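Side-chain contacts in avirulence protein AvrP123 (Melampsora lini, PDB 5VJJ), which acts as a zinc-binding rust effector, possibly with a nuclear role, and is recognised by the flax disease resistance protein P: residues Y56-P59 / N60-P63; V67-S70 / G71-G75. All coordinates share one frame; numbering follows the deposited sequence.

In the fold
Contact 1 (residues 56-63) and contact 2 (residues 67-75) follow each other along the chain, and their centres lie about 25 Å apart, on opposite sides of the chain's centre. They share one antiparallel sheet: contact 1 is the turn that leaves strand 51-58 and leads into strand 64-69, and contact 2 is the exit from that second strand toward helix 77-80. Each contact supplies two ligands to its own zinc, with Cys16 and Cys18 completing the first site and Cys33 and Cys47 the second. In a small, elongated chain with little helix, this hairpin thus has a metal site near each end, consistent with zinc holding the fold together.

Contact 1: residues Y56-P59 / N60-P63; sequences YRCP and NCGP. With ZN (zinc ion), chain C.
Cys58 and Cys61 hold the zinc ion between their sulfurs, each SG 2.3 Å from the metal, at a near-tetrahedral angle. The two side chains reach it by different torsions: SG of Cys58 stands anti to its backbone N (chi1 -179°), whereas SG of Cys61 swings beside its own N (chi1 -44°), and the CB atoms touch. The turn also feeds N-H groups to the Cys58 sulfur: Cys61 N lies 3.5 Å from Cys58 SG in a practically straight bond (179°), and Asn60 N adds a weak, more bent one. This is a zinc knuckle of the CPxCG kind, closing the hairpin between strands 51-58 and 64-69; Cys16 and Cys18 complete the four-cysteine site. Asn60 turns its amide to the next cysteine, ND2 giving a hydrogen bond to Cys61 SG (3.5 Å) with the sulfur close to the amide plane. Beside the metal, the backbones pair: Gly62 N bonds to Cys58 O at 2.7 Å and Cys58 N to Gly62 O at 3.1 Å, an antiparallel hydrogen-bonded pair. One pair further on, Arg57 bends at chi2 and chi3 and lies alongside Pro63, its CD 3.4 Å from Pro63 CD.

Contact 2: residues V67-S70 / G71-G75; sequences VACS and GVHQG. With ZN (zinc ion), chain D.
The sulfur of Cys69 is held by two partners, the zinc ion 2.2 Å from Cys69 SG and Gly71 N, which donates a hydrogen bond to Cys69 SG over 3.3 Å, with an N-H...S angle of 154°. Cys69 is the last residue of strand 64-69, and its SG lies anti to the backbone N (chi1 -174°). That torsion turns the sulfur along the direction in which the chain continues, where the Gly71 amide can meet it two residues later. From there the backbone runs past the metal, and His73 reaches back to the zinc with its imidazole, CG beside its own backbone N (chi1 -61°). NE2 makes the bond, 2.0 Å to the zinc, and the ring is placed symmetrically about it: CD2 and CE1 of His73 are each 3.0 Å from the metal. The ring therefore points its NE2 corner straight at the ion. Around the zinc, Cys69 SG and His73 NE2 subtend an angle close to tetrahedral. Because the metal is bound at the ring's NE2 corner, Cys69 SG, 3.6 Å from His73 NE2, lies at the edge of the imidazole, near its plane, and not over its face. Cys33 and Cys47, from earlier in the chain, fill the other two positions of this three-cysteine, one-histidine site. The metal thereby ties the end of the sheet and the following loop to the 33-47 region, a link reinforced by backbone hydrogen bonding between His73 and Asn38. With a neutral histidine among the ligands, the site would probably carry less negative charge than a four-cysteine one, and the Gly71 N-H should draw off some of the charge that remains on the Cys69 thiolate.

Contact 1: residues Y56-P59 / N60-P63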
loop_
_atom_site.group_PDB
_atom_site.type_symbol
_atom_site.label_atom_id
_atom_site.label_comp_id
_atom_site.label_asym_id
_atom_site.label_seq_id
_atom_site.Cartn_x
_atom_site.Cartn_y
_atom_site.Cartn_z
ATOM N N TYR A 56 9.950 5.147 4.029
ATOM C CA TYR A 56 10.128 6.428 4.689
ATOM C C TYR A 56 10.961 6.242 5.949
ATOM O O TYR A 56 11.271 5.123 6.363
ATOM C CB TYR A 56 8.777 7.068 5.007
ATOM C CG TYR A 56 7.805 6.116 5.652
ATOM C CD1 TYR A 56 6.907 5.389 4.887
ATOM C CD2 TYR A 56 7.786 5.940 7.028
ATOM C CE1 TYR A 56 6.015 4.517 5.474
ATOM C CE2 TYR A 56 6.898 5.077 7.619
ATOM C CZ TYR A 56 6.013 4.367 6.843
ATOM O OH TYR A 56 5.123 3.494 7.440
ATOM N N ARG A 57 11.330 7.370 6.550
ATOM C CA ARG A 57 12.164 7.422 7.748
ATOM C C ARG A 57 11.397 8.237 8.783
ATOM O O ARG A 57 11.495 9.462 8.808
ATOM C CB ARG A 57 13.529 8.041 7.438
ATOM C CG ARG A 57 14.489 8.112 8.628
ATOM C CD ARG A 57 15.261 6.816 8.797
ATOM N NE ARG A 57 16.322 6.675 7.803
ATOM C CZ ARG A 57 17.605 6.972 8.009
ATOM N NH1 ARG A 57 18.023 7.426 9.186
ATOM N NH2 ARG A 57 18.481 6.805 7.030
ATOM N N CYS A 58 10.632 7.558 9.634
ATOM C CA CYS A 58 9.787 8.260 10.596
ATOM C C CYS A 58 10.638 8.874 11.703
ATOM O O CYS A 58 11.512 8.194 12.254
ATOM C CB CYS A 58 8.764 7.308 11.205
ATOM S SG CYS A 58 7.650 8.107 12.383
ATOM N N PRO A 59 10.403 10.137 12.077
ATOM C CA PRO A 59 11.182 10.720 13.185
ATOM C C PRO A 59 11.033 9.952 14.481
ATOM O O PRO A 59 11.934 9.994 15.327
ATOM C CB PRO A 59 10.614 12.140 13.307
ATOM C CG PRO A 59 9.246 12.045 12.736
ATOM C CD PRO A 59 9.356 11.059 11.607
ATOM N N ASN A 60 9.914 9.256 14.663
ATOM C CA ASN A 60 9.697 8.429 15.845
ATOM C C ASN A 60 10.187 7.000 15.620
ATOM O O ASN A 60 11.038 6.504 16.363
ATOM C CB ASN A 60 8.209 8.436 16.208
ATOM C CG ASN A 60 7.906 7.612 17.438
ATOM O OD1 ASN A 60 8.207 8.018 18.559
ATOM N ND2 ASN A 60 7.294 6.451 17.234
ATOM N N CYS A 61 9.667 6.339 14.588
ATOM C CA CYS A 61 9.912 4.922 14.362
ATOM C C CYS A 61 11.197 4.633 13.599
ATOM O O CYS A 61 11.601 3.468 13.529
ATOM C CB CYS A 61 8.743 4.307 13.592
ATOM S SG CYS A 61 7.122 4.809 14.163
ATOM N N GLY A 62 11.845 5.642 13.025
ATOM C CA GLY A 62 12.974 5.401 12.161
ATOM C C GLY A 62 12.549 4.705 10.884
ATOM O O GLY A 62 11.368 4.703 10.520
ATOM N N PRO A 63 13.504 4.091 10.178
ATOM C CA PRO A 63 13.181 3.436 8.899
ATOM C C PRO A 63 11.979 2.507 8.981
ATOM O O PRO A 63 11.971 1.583 9.798
ATOM C CB PRO A 63 14.463 2.656 8.571
ATOM C CG PRO A 63 15.557 3.393 9.293
ATOM C CD PRO A 63 14.928 3.958 10.535
HETATM ZN ZN ZN C . 6.152 6.362 12.826
#

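Contact 2: residues V67-S70 / G71-G75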
loop_
_atom_site.group_PDB
_atom_site.type_symbol
_atom_site.label_atom_id
_atom_site.label_comp_id
_atom_site.label_asym_id
_atom_site.label_seq_id
_atom_site.Cartn_x
_atom_site.Cartn_y
_atom_site.Cartn_z
ATOM N N VAL A 67 2.481 -1.113 2.822
ATOM C CA VAL A 67 1.900 -1.229 1.488
ATOM C C VAL A 67 0.443 -0.792 1.540
ATOM O O VAL A 67 -0.255 -1.030 2.533
ATOM C CB VAL A 67 2.031 -2.668 0.944
ATOM C CG1 VAL A 67 1.279 -2.835 -0.372
ATOM C CG2 VAL A 67 3.496 -3.030 0.749
ATOM N N ALA A 68 -0.006 -0.143 0.470
ATOM C CA ALA A 68 -1.387 0.287 0.320
ATOM C C ALA A 68 -1.909 -0.192 -1.026
ATOM O O ALA A 68 -1.163 -0.258 -2.008
ATOM C CB ALA A 68 -1.519 1.812 0.416
ATOM N N CYS A 69 -3.198 -0.528 -1.063
ATOM C CA CYS A 69 -3.803 -1.130 -2.242
ATOM C C CYS A 69 -5.193 -0.559 -2.458
ATOM O O CYS A 69 -5.958 -0.393 -1.505
ATOM C CB CYS A 69 -3.895 -2.656 -2.108
ATOM S SG CYS A 69 -4.483 -3.501 -3.597
ATOM N N SER A 70 -5.519 -0.281 -3.720
ATOM C CA SER A 70 -6.830 0.227 -4.099
ATOM C C SER A 70 -7.750 -0.854 -4.653
ATOM O O SER A 70 -8.910 -0.563 -4.964
ATOM C CB SER A 70 -6.681 1.349 -5.130
ATOM O OG SER A 70 -6.068 2.492 -4.554
ATOM N N GLY A 71 -7.266 -2.084 -4.793
ATOM C CA GLY A 71 -8.121 -3.173 -5.223
ATOM C C GLY A 71 -9.234 -3.441 -4.229
ATOM O O GLY A 71 -9.236 -2.973 -3.090
ATOM N N VAL A 72 -10.207 -4.227 -4.680
ATOM C CA VAL A 72 -11.342 -4.612 -3.847
ATOM C C VAL A 72 -11.001 -5.934 -3.173
ATOM O O VAL A 72 -10.800 -6.950 -3.847
ATOM C CB VAL A 72 -12.634 -4.724 -4.671
ATOM C CG1 VAL A 72 -13.796 -5.149 -3.784
ATOM C CG2 VAL A 72 -12.947 -3.401 -5.355
ATOM N N HIS A 73 -10.928 -5.919 -1.841
ATOM C CA HIS A 73 -10.626 -7.114 -1.065
ATOM C C HIS A 73 -11.862 -7.781 -0.480
ATOM O O HIS A 73 -11.870 -9.006 -0.319
ATOM C CB HIS A 73 -9.658 -6.771 0.073
ATOM C CG HIS A 73 -8.343 -6.230 -0.399
ATOM N ND1 HIS A 73 -7.409 -5.687 0.458
ATOM C CD2 HIS A 73 -7.805 -6.150 -1.640
ATOM C CE1 HIS A 73 -6.354 -5.297 -0.234
ATOM N NE2 HIS A 73 -6.569 -5.569 -1.510
ATOM N N GLN A 74 -12.902 -7.012 -0.161
ATOM C CA GLN A 74 -14.150 -7.554 0.358
ATOM C C GLN A 74 -15.315 -6.994 -0.442
ATOM O O GLN A 74 -15.268 -5.861 -0.928
ATOM C CB GLN A 74 -14.355 -7.218 1.845
ATOM C CG GLN A 74 -13.390 -7.907 2.792
ATOM C CD GLN A 74 -13.789 -7.741 4.248
ATOM O OE1 GLN A 74 -14.895 -7.293 4.553
ATOM N NE2 GLN A 74 -12.887 -8.099 5.156
ATOM N N GLY A 75 -16.360 -7.795 -0.571
ATOM C CA GLY A 75 -17.561 -7.369 -1.254
ATOM C C GLY A 75 -18.210 -8.536 -1.974
ATOM O O GLY A 75 -17.936 -9.697 -1.682
HETATM ZN ZN ZN D . -5.135 -5.501 -2.955
#